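Local atomic coordinates of beta-galactosidase (PDB entry 3TTY), a protein that hydrolyses terminal beta-linked galactose from beta-galactosides, as a glycoside hydrolase built round a TIM barrel and assembled from three chains. Residues N508-W513 / S582-S587; G535-S540 / Q595-N600. All coordinates share one frame; numbering follows the deposited sequence.

Contact 1. Residues N508-W513 / S582-S587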
loop_
_atom_site.group_PDB
_atom_site.type_symbol
_atom_site.label_atom_id
_atom_site.label_comp_id
_atom_site.label_asym_id
_atom_site.label_seq_id
_atom_site.Cartn_x
_atom_site.Cartn_y
_atom_site.Cartn_z
ATOM N N ASN A 508 -20.042 -33.013 -20.955
ATOM C CA ASN A 508 -20.566 -33.696 -22.121
ATOM C C ASN A 508 -20.515 -32.839 -23.371
ATOM O O ASN A 508 -20.106 -33.305 -24.434
ATOM C CB ASN A 508 -22.002 -34.162 -21.885
ATOM C CG ASN A 508 -22.084 -35.287 -20.887
ATOM O OD1 ASN A 508 -21.200 -36.158 -20.830
ATOM N ND2 ASN A 508 -23.149 -35.283 -20.080
ATOM N N VAL A 509 -20.947 -31.591 -23.251
ATOM C CA VAL A 509 -21.037 -30.751 -24.425
ATOM C C VAL A 509 -19.643 -30.356 -24.915
ATOM O O VAL A 509 -19.428 -30.204 -26.115
ATOM C CB VAL A 509 -21.924 -29.513 -24.204
ATOM C CG1 VAL A 509 -21.270 -28.534 -23.227
ATOM C CG2 VAL A 509 -22.196 -28.849 -25.536
ATOM N N MET A 510 -18.692 -30.226 -23.991
ATOM C CA MET A 510 -17.334 -29.839 -24.362
ATOM C C MET A 510 -16.505 -31.036 -24.835
ATOM O O MET A 510 -15.568 -30.869 -25.602
ATOM C CB MET A 510 -16.634 -29.113 -23.212
ATOM C CG MET A 510 -17.312 -27.811 -22.780
ATOM S SD MET A 510 -17.811 -26.723 -24.136
ATOM C CE MET A 510 -16.230 -26.448 -24.938
ATOM N N GLY A 511 -16.849 -32.233 -24.367
ATOM C CA GLY A 511 -16.213 -33.466 -24.816
ATOM C C GLY A 511 -14.791 -33.634 -24.324
ATOM O O GLY A 511 -13.987 -34.353 -24.932
ATOM N N ILE A 512 -14.465 -32.960 -23.227
ATOM C CA ILE A 512 -13.137 -33.093 -22.631
ATOM C C ILE A 512 -13.261 -33.161 -21.128
ATOM O O ILE A 512 -14.233 -32.665 -20.554
ATOM C CB ILE A 512 -12.212 -31.902 -22.968
ATOM C CG1 ILE A 512 -12.773 -30.591 -22.386
ATOM C CG2 ILE A 512 -11.998 -31.776 -24.464
ATOM C CD1 ILE A 512 -12.179 -30.201 -21.049
ATOM N N TRP A 513 -12.264 -33.775 -20.502
ATOM C CA TRP A 513 -12.154 -33.809 -19.058
ATOM C C TRP A 513 -10.924 -33.025 -18.689
ATOM O O TRP A 513 -9.831 -33.377 -19.102
ATOM C CB TRP A 513 -11.994 -35.244 -18.548
ATOM C CG TRP A 513 -11.519 -35.303 -17.134
ATOM C CD1 TRP A 513 -11.937 -34.516 -16.102
ATOM C CD2 TRP A 513 -10.527 -36.184 -16.589
ATOM N NE1 TRP A 513 -11.277 -34.858 -14.948
ATOM C CE2 TRP A 513 -10.399 -35.874 -15.220
ATOM C CE3 TRP A 513 -9.741 -37.206 -17.124
ATOM C CZ2 TRP A 513 -9.515 -36.542 -14.381
ATOM C CZ3 TRP A 513 -8.866 -37.866 -16.295
ATOM C CH2 TRP A 513 -8.757 -37.531 -14.934
ATOM N N SER A 582 -18.533 -27.373 -30.255
ATOM C CA SER A 582 -18.056 -26.652 -29.085
ATOM C C SER A 582 -16.530 -26.659 -29.039
ATOM O O SER A 582 -15.885 -27.664 -29.348
ATOM C CB SER A 582 -18.642 -27.223 -27.790
ATOM O OG SER A 582 -18.132 -28.518 -27.533
ATOM N N TYR A 583 -15.966 -25.513 -28.664
ATOM C CA TYR A 583 -14.524 -25.320 -28.641
ATOM C C TYR A 583 -14.055 -25.000 -27.231
ATOM O O TYR A 583 -14.546 -24.071 -26.597
ATOM C CB TYR A 583 -14.135 -24.173 -29.584
ATOM C CG TYR A 583 -14.363 -24.461 -31.055
ATOM C CD1 TYR A 583 -13.344 -24.989 -31.842
ATOM C CD2 TYR A 583 -15.588 -24.201 -31.657
ATOM C CE1 TYR A 583 -13.534 -25.248 -33.183
ATOM C CE2 TYR A 583 -15.790 -24.470 -32.995
ATOM C CZ TYR A 583 -14.754 -24.995 -33.752
ATOM O OH TYR A 583 -14.940 -25.258 -35.088
ATOM N N TYR A 584 -13.096 -25.769 -26.740
ATOM C CA TYR A 584 -12.532 -25.524 -25.425
ATOM C C TYR A 584 -11.125 -24.964 -25.572
ATOM O O TYR A 584 -10.279 -25.571 -26.223
ATOM C CB TYR A 584 -12.487 -26.822 -24.635
ATOM C CG TYR A 584 -12.242 -26.656 -23.157
ATOM C CD1 TYR A 584 -13.305 -26.550 -22.271
ATOM C CD2 TYR A 584 -10.952 -26.635 -22.639
ATOM C CE1 TYR A 584 -13.092 -26.411 -20.911
ATOM C CE2 TYR A 584 -10.726 -26.490 -21.264
ATOM C CZ TYR A 584 -11.802 -26.384 -20.412
ATOM O OH TYR A 584 -11.616 -26.249 -19.056
ATOM N N VAL A 585 -10.882 -23.803 -24.972
ATOM C CA VAL A 585 -9.572 -23.157 -25.055
ATOM C C VAL A 585 -8.901 -23.262 -23.699
ATOM O O VAL A 585 -9.263 -22.527 -22.768
ATOM C CB VAL A 585 -9.699 -21.661 -25.450
ATOM C CG1 VAL A 585 -8.325 -21.052 -25.658
ATOM C CG2 VAL A 585 -10.548 -21.509 -26.710
ATOM N N ALA A 586 -7.923 -24.162 -23.586
ATOM C CA ALA A 586 -7.392 -24.562 -22.274
ATOM C C ALA A 586 -6.419 -23.585 -21.634
ATOM O O ALA A 586 -5.926 -23.832 -20.542
ATOM C CB ALA A 586 -6.764 -25.963 -22.344
ATOM N N SER A 587 -6.131 -22.481 -22.310
ATOM C CA SER A 587 -5.247 -21.472 -21.745
ATOM C C SER A 587 -5.702 -20.093 -22.196
ATOM O O SER A 587 -6.673 -19.968 -22.948
ATOM C CB SER A 587 -3.800 -21.728 -22.169
ATOM O OG SER A 587 -2.894 -20.974 -21.397
HETATM O O HOH W 1 -14.066 -29.090 -27.255
#
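The carbonyl oxygen of Val-509, near the end of the short helix 507-510, is gripped by two donors. Ser-582 OG donates to Val-509 O at 2.6 Å, coming in 28° out of the carbonyl plane, and Asn-575 ND2 on strand 570-577 supplies the second bond. The serine reaches it because chi1 is 68°, which sets OG between its own backbone N and carbonyl carbon. A water ties the two backbones together as well, donating to Met-510 O and, at 3.1 Å, to Ser-582 O. Gly-511, with positive phi, then turns the chain out of the helix into strand 512-519. The contact thus joins this helix-to-strand turn to strand 580-585 of the mixed sheet in the trimerisation domain. Met-510, bent at both chi2 and chi3, brings its thioether against the strand: SD lies 3.8 Å from Ser-582 CB, while CE sits 3.4 Å from Tyr-583 O and reaches the edge of the Tyr-584 ring, in its plane. Ile-512 takes the face. Its CD1 stands 3.8 Å from the centroid of the Tyr-584 ring, only 5° off the ring normal, a CH-pi contact over the centre of the face. The ring is held at its far end too, where Tyr-584 OH hydrogen-bonds to Asp-548 OD2.

Contact 2. Residues G535-S540 / Q595-N600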
loop_
_atom_site.group_PDB
_atom_site.type_symbol
_atom_site.label_atom_id
_atom_site.label_comp_id
_atom_site.label_asym_id
_atom_site.label_seq_id
_atom_site.Cartn_x
_atom_site.Cartn_y
_atom_site.Cartn_z
ATOM N N GLY A 535 -7.622 -23.179 -41.163
ATOM C CA GLY A 535 -8.097 -21.851 -41.481
ATOM C C GLY A 535 -7.012 -20.843 -41.207
ATOM O O GLY A 535 -5.862 -21.047 -41.599
ATOM N N GLY A 536 -7.367 -19.767 -40.511
ATOM C CA GLY A 536 -6.416 -18.721 -40.188
ATOM C C GLY A 536 -5.440 -19.072 -39.080
ATOM O O GLY A 536 -4.663 -18.226 -38.659
ATOM N N LEU A 537 -5.467 -20.311 -38.598
ATOM C CA LEU A 537 -4.582 -20.706 -37.489
ATOM C C LEU A 537 -3.490 -21.662 -37.982
ATOM O O LEU A 537 -3.778 -22.646 -38.663
ATOM C CB LEU A 537 -5.399 -21.356 -36.369
ATOM C CG LEU A 537 -5.539 -20.766 -34.952
ATOM C CD1 LEU A 537 -5.464 -19.246 -34.913
ATOM C CD2 LEU A 537 -6.839 -21.277 -34.281
ATOM N N ARG A 538 -2.239 -21.377 -37.631
ATOM C CA ARG A 538 -1.114 -22.093 -38.216
ATOM C C ARG A 538 0.177 -21.909 -37.421
ATOM O O ARG A 538 0.506 -20.804 -36.986
ATOM C CB ARG A 538 -0.930 -21.612 -39.655
ATOM C CG ARG A 538 0.298 -22.120 -40.360
ATOM C CD ARG A 538 0.246 -21.746 -41.841
ATOM N NE ARG A 538 -0.346 -20.426 -42.058
ATOM C CZ ARG A 538 0.330 -19.280 -42.002
ATOM N NH1 ARG A 538 1.631 -19.284 -41.733
ATOM N NH2 ARG A 538 -0.295 -18.127 -42.212
ATOM N N GLY A 539 0.913 -22.998 -37.231
ATOM C CA GLY A 539 2.157 -22.947 -36.481
ATOM C C GLY A 539 1.939 -22.768 -34.987
ATOM O O GLY A 539 1.038 -23.376 -34.409
ATOM N N SER A 540 2.762 -21.923 -34.370
ATOM C CA SER A 540 2.764 -21.738 -32.920
ATOM C C SER A 540 2.245 -20.375 -32.490
ATOM O O SER A 540 2.432 -19.382 -33.198
ATOM C CB SER A 540 4.180 -21.920 -32.365
ATOM O OG SER A 540 4.605 -23.263 -32.504
ATOM N N GLN A 595 -7.374 -13.918 -32.954
ATOM C CA GLN A 595 -7.729 -13.439 -34.282
ATOM C C GLN A 595 -8.114 -14.613 -35.180
ATOM O O GLN A 595 -9.194 -14.624 -35.769
ATOM C CB GLN A 595 -6.575 -12.662 -34.920
ATOM C CG GLN A 595 -6.726 -12.520 -36.429
ATOM C CD GLN A 595 -5.694 -11.597 -37.062
ATOM O OE1 GLN A 595 -6.023 -10.815 -37.955
ATOM N NE2 GLN A 595 -4.440 -11.691 -36.613
ATOM N N GLY A 596 -7.222 -15.597 -35.274
ATOM C CA GLY A 596 -7.442 -16.777 -36.094
ATOM C C GLY A 596 -8.657 -17.588 -35.683
ATOM O O GLY A 596 -9.487 -17.948 -36.527
ATOM N N LEU A 597 -8.765 -17.860 -34.385
ATOM C CA LEU A 597 -9.880 -18.623 -33.832
ATOM C C LEU A 597 -11.221 -17.998 -34.195
ATOM O O LEU A 597 -12.110 -18.657 -34.745
ATOM C CB LEU A 597 -9.746 -18.735 -32.310
ATOM C CG LEU A 597 -10.814 -19.605 -31.636
ATOM C CD1 LEU A 597 -10.752 -21.015 -32.199
ATOM C CD2 LEU A 597 -10.676 -19.622 -30.111
ATOM N N ILE A 598 -11.353 -16.715 -33.890
ATOM C CA ILE A 598 -12.558 -15.957 -34.195
ATOM C C ILE A 598 -12.901 -15.984 -35.675
ATOM O O ILE A 598 -14.053 -16.185 -36.059
ATOM C CB ILE A 598 -12.370 -14.505 -33.770
ATOM C CG1 ILE A 598 -12.274 -14.439 -32.247
ATOM C CG2 ILE A 598 -13.504 -13.649 -34.281
ATOM C CD1 ILE A 598 -13.466 -15.034 -31.534
ATOM N N ALA A 599 -11.891 -15.754 -36.505
ATOM C CA ALA A 599 -12.058 -15.807 -37.949
ATOM C C ALA A 599 -12.578 -17.179 -38.398
ATOM O O ALA A 599 -13.476 -17.274 -39.245
ATOM C CB ALA A 599 -10.734 -15.476 -38.638
ATOM N N ASN A 600 -12.019 -18.238 -37.824
ATOM C CA ASN A 600 -12.451 -19.589 -38.161
ATOM C C ASN A 600 -13.885 -19.844 -37.746
ATOM O O ASN A 600 -14.706 -20.282 -38.555
ATOM C CB ASN A 600 -11.537 -20.619 -37.513
ATOM C CG ASN A 600 -10.207 -20.705 -38.200
ATOM O OD1 ASN A 600 -9.974 -20.015 -39.191
ATOM N ND2 ASN A 600 -9.313 -21.537 -37.672
#
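The backbone of loop 535-540 comes nearest to that of helix 591-604 at Gly-536 and Gly-596, whose CA atoms are 4.6 Å apart, and Gly-535 lies beside Asn-600 one turn further along. At that turn Asn-600 OD1 accepts the backbone N-H of Gly-536 at 2.9 Å, in the plane of the amide and on a lone pair, with an N-H...O angle of 160°. The same amide uses ND2 to donate to Trp-534 O, so the loop backbone holds both ends of the group and fixes which way it is turned. An alanine at Asn-600 would probably leave Gly-536 N and Trp-534 O without these mates and let the loop shift against the helix. Leu-537 reaches the helix beside this grip. Its CD1 methyl lies over the CA of Gly-596, which has no side chain, though the leucine is modelled in an unusual, non-staggered conformation and the exact place of that methyl is doubtful. The leucine also touches Leu-530 on strand 525-530. The arrangement is that of a loop between two antiparallel strands, 525-530 and 540-544, folded against a helix: the backbones come close at Gly-536 and Gly-596, and an asparagine side chain binds the loop backbone.

Overall arrangement
The two contacts lie on the same side of the chain's centre, with their centres about 17 Å apart and all four segments in the trimerisation domain. Their segments alternate along the chain, in the order 508-513, 535-540, 582-587 and 595-600. Strand 580-585 of contact 1 and helix 591-604 of contact 2 follow one another closely, and they meet where Val-585 CG2 packs on Leu-597 CD2 at 3.9 Å. Contact 1 joins the mixed sheet to the start of the two-stranded sheet of 512-519 and 546-552; contact 2 ties a loop of the mixed sheet to the helix. Trp-513 also packs on Val-365 of a second subunit, which puts contact 1 beside a subunit interface.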